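Cell wall surface anchor family protein (Streptococcus pneumoniae, PDB 4OQ1) is an ancillary pilin of the pneumococcal pilus, containing CnaB-type domains, and probably anchors the pilus fibre to the cell wall. Local coordinates at residues A[50-55]-A[89-94]; A[125-130]-A[137-142]. The protein carries 3 engineered substitutions. All blocks are in the same frame, centred on the assembly; numbering follows the deposited sequence.

Interaction 1 of 2, residues A[50-55]-A[89-94]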
loop_
_atom_site.group_PDB
_atom_site.type_symbol
_atom_site.label_atom_id
_atom_site.label_comp_id
_atom_site.label_asym_id
_atom_site.label_seq_id
_atom_site.Cartn_x
_atom_site.Cartn_y
_atom_site.Cartn_z
ATOM N N HIS A 50 26.336 -3.989 16.145
ATOM C CA HIS A 50 25.443 -3.381 17.131
ATOM C C HIS A 50 25.925 -3.628 18.553
ATOM O O HIS A 50 26.494 -4.686 18.864
ATOM C CB HIS A 50 24.004 -3.874 16.913
ATOM C CG HIS A 50 23.489 -3.560 15.544
ATOM N ND1 HIS A 50 23.258 -2.268 15.121
ATOM C CD2 HIS A 50 23.293 -4.346 14.464
ATOM C CE1 HIS A 50 22.861 -2.271 13.864
ATOM N NE2 HIS A 50 22.870 -3.525 13.441
ATOM N N ARG A 51 25.651 -2.667 19.433
ATOM C CA ARG A 51 25.947 -2.865 20.839
ATOM C C ARG A 51 24.697 -2.735 21.721
ATOM O O ARG A 51 23.825 -1.928 21.450
ATOM C CB ARG A 51 27.019 -1.884 21.314
ATOM C CG ARG A 51 28.319 -1.896 20.486
ATOM C CD ARG A 51 29.443 -1.132 21.157
ATOM N NE ARG A 51 29.903 -1.787 22.409
ATOM C CZ ARG A 51 30.816 -2.763 22.510
ATOM N NH1 ARG A 51 31.427 -3.230 21.443
ATOM N NH2 ARG A 51 31.127 -3.269 23.703
ATOM N N LEU A 52 24.638 -3.513 22.793
ATOM C CA LEU A 52 23.558 -3.326 23.802
ATOM C C LEU A 52 23.996 -2.357 24.894
ATOM O O LEU A 52 24.958 -2.604 25.596
ATOM C CB LEU A 52 23.175 -4.654 24.361
ATOM C CG LEU A 52 21.970 -4.543 25.295
ATOM C CD1 LEU A 52 20.612 -4.374 24.542
ATOM C CD2 LEU A 52 21.961 -5.737 26.194
ATOM N N GLN A 53 23.380 -1.191 24.970
ATOM C CA GLN A 53 23.658 -0.245 26.008
ATOM C C GLN A 53 23.000 -0.688 27.315
ATOM O O GLN A 53 21.778 -1.062 27.306
ATOM C CB GLN A 53 23.070 1.129 25.660
ATOM C CG GLN A 53 23.643 1.727 24.372
ATOM C CD GLN A 53 25.141 1.921 24.445
ATOM O OE1 GLN A 53 25.709 2.335 25.460
ATOM N NE2 GLN A 53 25.782 1.568 23.382
ATOM N N VAL A 54 23.767 -0.665 28.405
ATOM C CA VAL A 54 23.256 -1.004 29.722
ATOM C C VAL A 54 23.734 -0.049 30.840
ATOM O O VAL A 54 24.719 0.705 30.696
ATOM C CB VAL A 54 23.583 -2.463 30.119
ATOM C CG1 VAL A 54 23.173 -3.451 29.071
ATOM C CG2 VAL A 54 25.069 -2.635 30.471
ATOM N N TRP A 55 23.059 -0.105 31.965
ATOM C CA TRP A 55 23.559 0.465 33.167
ATOM C C TRP A 55 23.758 -0.627 34.136
ATOM O O TRP A 55 22.811 -1.372 34.412
ATOM C CB TRP A 55 22.535 1.420 33.739
ATOM C CG TRP A 55 22.315 2.689 32.957
ATOM C CD1 TRP A 55 22.869 3.929 33.227
ATOM C CD2 TRP A 55 21.551 2.853 31.793
ATOM N NE1 TRP A 55 22.471 4.847 32.321
ATOM C CE2 TRP A 55 21.687 4.238 31.396
ATOM C CE3 TRP A 55 20.818 1.996 31.000
ATOM C CZ2 TRP A 55 21.030 4.752 30.316
ATOM C CZ3 TRP A 55 20.157 2.489 29.888
ATOM C CH2 TRP A 55 20.276 3.867 29.554
ATOM N N PHE A 89 27.774 -3.869 25.497
ATOM C CA PHE A 89 28.242 -5.147 25.069
ATOM C C PHE A 89 27.943 -5.378 23.600
ATOM O O PHE A 89 26.916 -4.882 23.066
ATOM C CB PHE A 89 27.569 -6.232 25.879
ATOM C CG PHE A 89 27.782 -6.070 27.334
ATOM C CD1 PHE A 89 29.053 -6.199 27.902
ATOM C CD2 PHE A 89 26.716 -5.785 28.160
ATOM C CE1 PHE A 89 29.246 -6.024 29.258
ATOM C CE2 PHE A 89 26.906 -5.637 29.537
ATOM C CZ PHE A 89 28.147 -5.766 30.092
ATOM N N GLU A 90 28.816 -6.133 22.941
ATOM C CA GLU A 90 28.593 -6.516 21.543
ATOM C C GLU A 90 27.404 -7.399 21.385
ATOM O O GLU A 90 27.241 -8.377 22.132
ATOM C CB GLU A 90 29.780 -7.303 20.994
ATOM C CG GLU A 90 31.053 -6.485 20.970
ATOM C CD GLU A 90 32.112 -6.999 20.016
ATOM O OE1 GLU A 90 31.785 -7.793 19.088
ATOM O OE2 GLU A 90 33.281 -6.561 20.206
ATOM N N MET A 91 26.589 -7.108 20.374
ATOM C CA MET A 91 25.441 -7.995 20.055
ATOM C C MET A 91 25.602 -8.597 18.702
ATOM O O MET A 91 26.166 -7.992 17.780
ATOM C CB MET A 91 24.086 -7.288 20.033
ATOM C CG MET A 91 24.036 -5.967 20.697
ATOM S SD MET A 91 22.469 -5.110 20.449
ATOM C CE MET A 91 21.337 -6.440 20.729
ATOM N N THR A 92 25.084 -9.791 18.587
ATOM C CA THR A 92 24.901 -10.390 17.279
ATOM C C THR A 92 23.410 -10.823 17.070
ATOM O O THR A 92 22.789 -11.462 17.968
ATOM C CB THR A 92 25.882 -11.566 17.068
ATOM O OG1 THR A 92 25.735 -12.078 15.739
ATOM C CG2 THR A 92 25.605 -12.698 18.032
ATOM N N PHE A 93 22.855 -10.477 15.899
ATOM C CA PHE A 93 21.551 -11.031 15.429
ATOM C C PHE A 93 21.660 -12.338 14.653
ATOM O O PHE A 93 21.857 -12.322 13.445
ATOM C CB PHE A 93 20.897 -10.025 14.521
ATOM C CG PHE A 93 20.467 -8.764 15.216
ATOM C CD1 PHE A 93 19.160 -8.621 15.665
ATOM C CD2 PHE A 93 21.359 -7.710 15.394
ATOM C CE1 PHE A 93 18.761 -7.452 16.276
ATOM C CE2 PHE A 93 20.966 -6.540 16.011
ATOM C CZ PHE A 93 19.667 -6.419 16.450
ATOM N N LEU A 94 21.481 -13.453 15.332
ATOM C CA LEU A 94 21.448 -14.764 14.735
ATOM C C LEU A 94 20.068 -15.034 14.098
ATOM O O LEU A 94 19.296 -14.116 13.896
ATOM C CB LEU A 94 21.808 -15.824 15.792
ATOM C CG LEU A 94 23.120 -15.664 16.566
ATOM C CD1 LEU A 94 23.375 -16.869 17.439
ATOM C CD2 LEU A 94 24.315 -15.479 15.631
HETATM O O HOH W 1 25.112 -6.742 15.759
#

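Interaction 2 of 2, residues A[125-130]-A[137-142]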
loop_
_atom_site.group_PDB
_atom_site.type_symbol
_atom_site.label_atom_id
_atom_site.label_comp_id
_atom_site.label_asym_id
_atom_site.label_seq_id
_atom_site.Cartn_x
_atom_site.Cartn_y
_atom_site.Cartn_z
ATOM N N PHE A 125 14.006 -3.557 31.035
ATOM C CA PHE A 125 14.045 -4.698 31.928
ATOM C C PHE A 125 15.364 -4.756 32.677
ATOM O O PHE A 125 16.360 -4.051 32.327
ATOM C CB PHE A 125 13.806 -6.007 31.161
ATOM C CG PHE A 125 14.771 -6.243 30.035
ATOM C CD1 PHE A 125 14.639 -5.645 28.782
ATOM C CD2 PHE A 125 15.861 -7.069 30.231
ATOM C CE1 PHE A 125 15.585 -5.865 27.812
ATOM C CE2 PHE A 125 16.775 -7.300 29.248
ATOM C CZ PHE A 125 16.621 -6.737 28.023
ATOM N N LEU A 126 15.436 -5.696 33.609
ATOM C CA LEU A 126 16.690 -5.945 34.264
ATOM C C LEU A 126 17.052 -7.352 33.928
ATOM O O LEU A 126 16.181 -8.173 33.700
ATOM C CB LEU A 126 16.518 -5.920 35.799
ATOM C CG LEU A 126 16.102 -4.698 36.587
ATOM C CD1 LEU A 126 16.271 -4.937 38.070
ATOM C CD2 LEU A 126 16.948 -3.557 36.165
ATOM N N PHE A 127 18.330 -7.588 33.895
ATOM C CA PHE A 127 18.833 -8.950 33.958
ATOM C C PHE A 127 20.009 -9.121 34.958
ATOM O O PHE A 127 20.810 -8.227 35.133
ATOM C CB PHE A 127 19.162 -9.466 32.538
ATOM C CG PHE A 127 20.317 -8.815 31.847
ATOM C CD1 PHE A 127 21.609 -9.327 31.969
ATOM C CD2 PHE A 127 20.130 -7.642 31.148
ATOM C CE1 PHE A 127 22.685 -8.780 31.286
ATOM C CE2 PHE A 127 21.209 -7.026 30.506
ATOM C CZ PHE A 127 22.482 -7.571 30.592
ATOM N N GLU A 128 20.233 -10.359 35.435
ATOM C CA GLU A 128 21.283 -10.531 36.438
ATOM C C GLU A 128 22.137 -11.708 35.996
ATOM O O GLU A 128 21.591 -12.755 35.627
ATOM C CB GLU A 128 20.665 -10.720 37.802
ATOM C CG GLU A 128 21.723 -10.998 38.860
ATOM C CD GLU A 128 21.172 -11.173 40.226
ATOM O OE1 GLU A 128 21.538 -10.365 41.067
ATOM O OE2 GLU A 128 20.372 -12.102 40.463
ATOM N N MET A 129 23.459 -11.449 35.920
ATOM C CA MET A 129 24.499 -12.489 35.801
ATOM C C MET A 129 25.192 -12.808 37.166
ATOM O O MET A 129 25.771 -11.965 37.776
ATOM C CB MET A 129 25.502 -11.932 34.805
ATOM C CG MET A 129 24.867 -11.753 33.416
ATOM S SD MET A 129 24.174 -13.306 32.791
ATOM C CE MET A 129 24.140 -12.848 31.042
ATOM N N THR A 130 25.110 -14.048 37.625
ATOM C CA THR A 130 25.871 -14.440 38.805
ATOM C C THR A 130 26.758 -15.648 38.481
ATOM O O THR A 130 26.633 -16.224 37.416
ATOM C CB THR A 130 24.924 -14.776 39.945
ATOM O OG1 THR A 130 24.284 -16.005 39.672
ATOM C CG2 THR A 130 23.898 -13.744 40.100
ATOM N N LEU A 137 21.792 -17.081 29.563
ATOM C CA LEU A 137 20.554 -16.574 30.138
ATOM C C LEU A 137 19.617 -16.210 28.956
ATOM O O LEU A 137 20.020 -15.542 28.071
ATOM C CB LEU A 137 20.877 -15.311 30.958
ATOM C CG LEU A 137 19.702 -14.721 31.682
ATOM C CD1 LEU A 137 19.028 -15.669 32.688
ATOM C CD2 LEU A 137 20.153 -13.498 32.394
ATOM N N VAL A 138 18.358 -16.598 29.019
ATOM C CA VAL A 138 17.352 -16.343 27.962
ATOM C C VAL A 138 16.265 -15.392 28.448
ATOM O O VAL A 138 15.538 -15.713 29.363
ATOM C CB VAL A 138 16.636 -17.650 27.506
ATOM C CG1 VAL A 138 15.669 -17.343 26.396
ATOM C CG2 VAL A 138 17.674 -18.707 27.096
ATOM N N ILE A 139 16.151 -14.234 27.831
ATOM C CA ILE A 139 15.070 -13.305 28.109
ATOM C C ILE A 139 14.237 -13.001 26.849
ATOM O O ILE A 139 14.770 -12.634 25.816
ATOM C CB ILE A 139 15.623 -11.981 28.606
ATOM C CG1 ILE A 139 16.174 -12.225 30.008
ATOM C CG2 ILE A 139 14.575 -10.867 28.589
ATOM C CD1 ILE A 139 16.790 -11.064 30.654
ATOM N N VAL A 140 12.927 -13.092 27.009
ATOM C CA VAL A 140 11.981 -12.789 25.948
ATOM C C VAL A 140 11.544 -11.322 26.185
ATOM O O VAL A 140 10.749 -11.055 27.087
ATOM C CB VAL A 140 10.758 -13.744 25.956
ATOM C CG1 VAL A 140 9.896 -13.513 24.732
ATOM C CG2 VAL A 140 11.122 -15.221 26.039
ATOM N N ALA A 141 12.061 -10.380 25.402
ATOM C CA ALA A 141 11.932 -8.954 25.774
ATOM C C ALA A 141 10.635 -8.341 25.233
ATOM O O ALA A 141 10.357 -8.481 24.034
ATOM C CB ALA A 141 13.088 -8.198 25.158
ATOM N N LYS A 142 9.840 -7.653 26.081
ATOM C CA LYS A 142 8.592 -7.113 25.672
ATOM C C LYS A 142 8.938 -5.786 25.092
ATOM O O LYS A 142 9.747 -5.068 25.634
ATOM C CB LYS A 142 7.636 -6.907 26.836
ATOM C CG LYS A 142 6.389 -6.123 26.447
ATOM C CD LYS A 142 5.301 -6.476 27.442
ATOM C CE LYS A 142 3.918 -6.141 26.860
ATOM N NZ LYS A 142 3.847 -4.700 26.785
#

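Interaction 1 of 2, residues A[50-55]-A[89-94]
Two neighbouring antiparallel strands in the mixed sheet of the N-terminal beta domain meet here, with Leu52 facing Phe89 across a hydrogen-bonded pair and Arg51 facing Glu90 across a non-hydrogen-bonded one. The pilin also contains CnaB-type domains. The 50-55 and 89-93 axes come within 4.4 Å at 128°, a strong twist for an antiparallel pair. Leu52 N gives its hydrogen to Phe89 O at 2.7 Å, and Leu52 O accepts from Phe89 N. Farther along, Met91 N donates to His50 O. The pair opens beyond that bond, and a water bridges the gap, accepting from His50 N and donating to Met91 O at 2.6 Å.

The Arg51 chain bends at its third torsion, and its guanidinium lies with one face over the backbone at Phe89 C and Glu90 N. Its NE bonds to Ser88 OG. NH1 sits against Glu90 CG, but it is 4.0 Å from Glu90 OE2, too far for a salt bridge. Arg51 and Glu90 form the polar, exposed part of the contact.

Leu52, Met91 and Phe89 share the other face. Met91 lays CG and SD against the backbone between Arg51 and Leu52, with CG 3.3 Å from Leu52 N. Its chi1 of -17° is nearly eclipsed and puts CG there. Val54 CG2 touches the Phe89 ring at CE2. Val100 of strand 98-103 also packs on Phe89. His50 is on the Leu52 and Met91 face, at the end of the pair. Its NE2 bonds to Ser46 O. Its ring crosses the Phe93 ring with planes at 88°, and His50 CD2 lies 3.6 Å from Phe93 CE2.

Interaction 2 of 2, residues A[125-130]-A[137-142]
Strands 125-129 and 137-140 run antiparallel, at 172°, but they are not hydrogen-bonded neighbours. Their axes stay 9.1 Å apart, and Phe127 faces Ile139 with 8.2 Å between CA atoms. The two belong to one mixed sheet, in which 137-140 is an outermost strand and 120-129 lies toward the other end. Their closeness is consistent with a sheet that curls round on itself. Each bonds to a different partner: Phe127 pairs with Tyr108 of strand 106-110, and Leu137 pairs with Thr29 and Val31 of strand 28-33.

Side chains fill most of the gap. Ile139 reaches in with its CD1 methyl, which comes to 3.4 Å from Phe127 CB. The ethyl arm is extended, chi2 179°, and this carries CD1 across. The same methyl lies 4.0 Å from Phe125 CE2. The CG2 branch of Ile139 sits over one face of the Phe125 ring. Ala141 CB adds a looser touch, 4.3 Å from Phe125 CE1.

At the other end Leu137 sends in CD2. This methyl is 3.6 Å from a backbone atom, Glu128 O, and 4.0 Å from Met129 SD. It also touches Phe127 CB. The Met129 chain folds at chi2, -57°, which puts SD beside the leucine. Met129 CE lies 4.1 Å from Leu137 CB.

Phe127 turns its ring away from this strand and meets Tyr108, with Leu30 also packed on it. No hydrogen bond or charge pair links the two segments. Their cohesion comes from packing of methyl groups, thioether and ring, which needs no hydrogen bond between the two strands.

Overall arrangement
Both interactions use the same mixed sheet of the N-terminal domain, and their centres lie 13 Å apart. Interaction 1 joins strands adjacent in the sheet order. Interaction 2 joins strands far apart in that order, which face each other as if the sheet curled round on itself. Interaction 1 is the more buried and covers more surface, 488 Å² against 256 Å². It combines backbone hydrogen bonds with apolar side chains inside and charged groups outside. Interaction 2 is partly buried and almost wholly apolar, without hydrogen bonds. Strand 106-110 connects them. Val110 receives Leu52 and Val54 from interaction 1 and Phe125 and Phe127 from interaction 2.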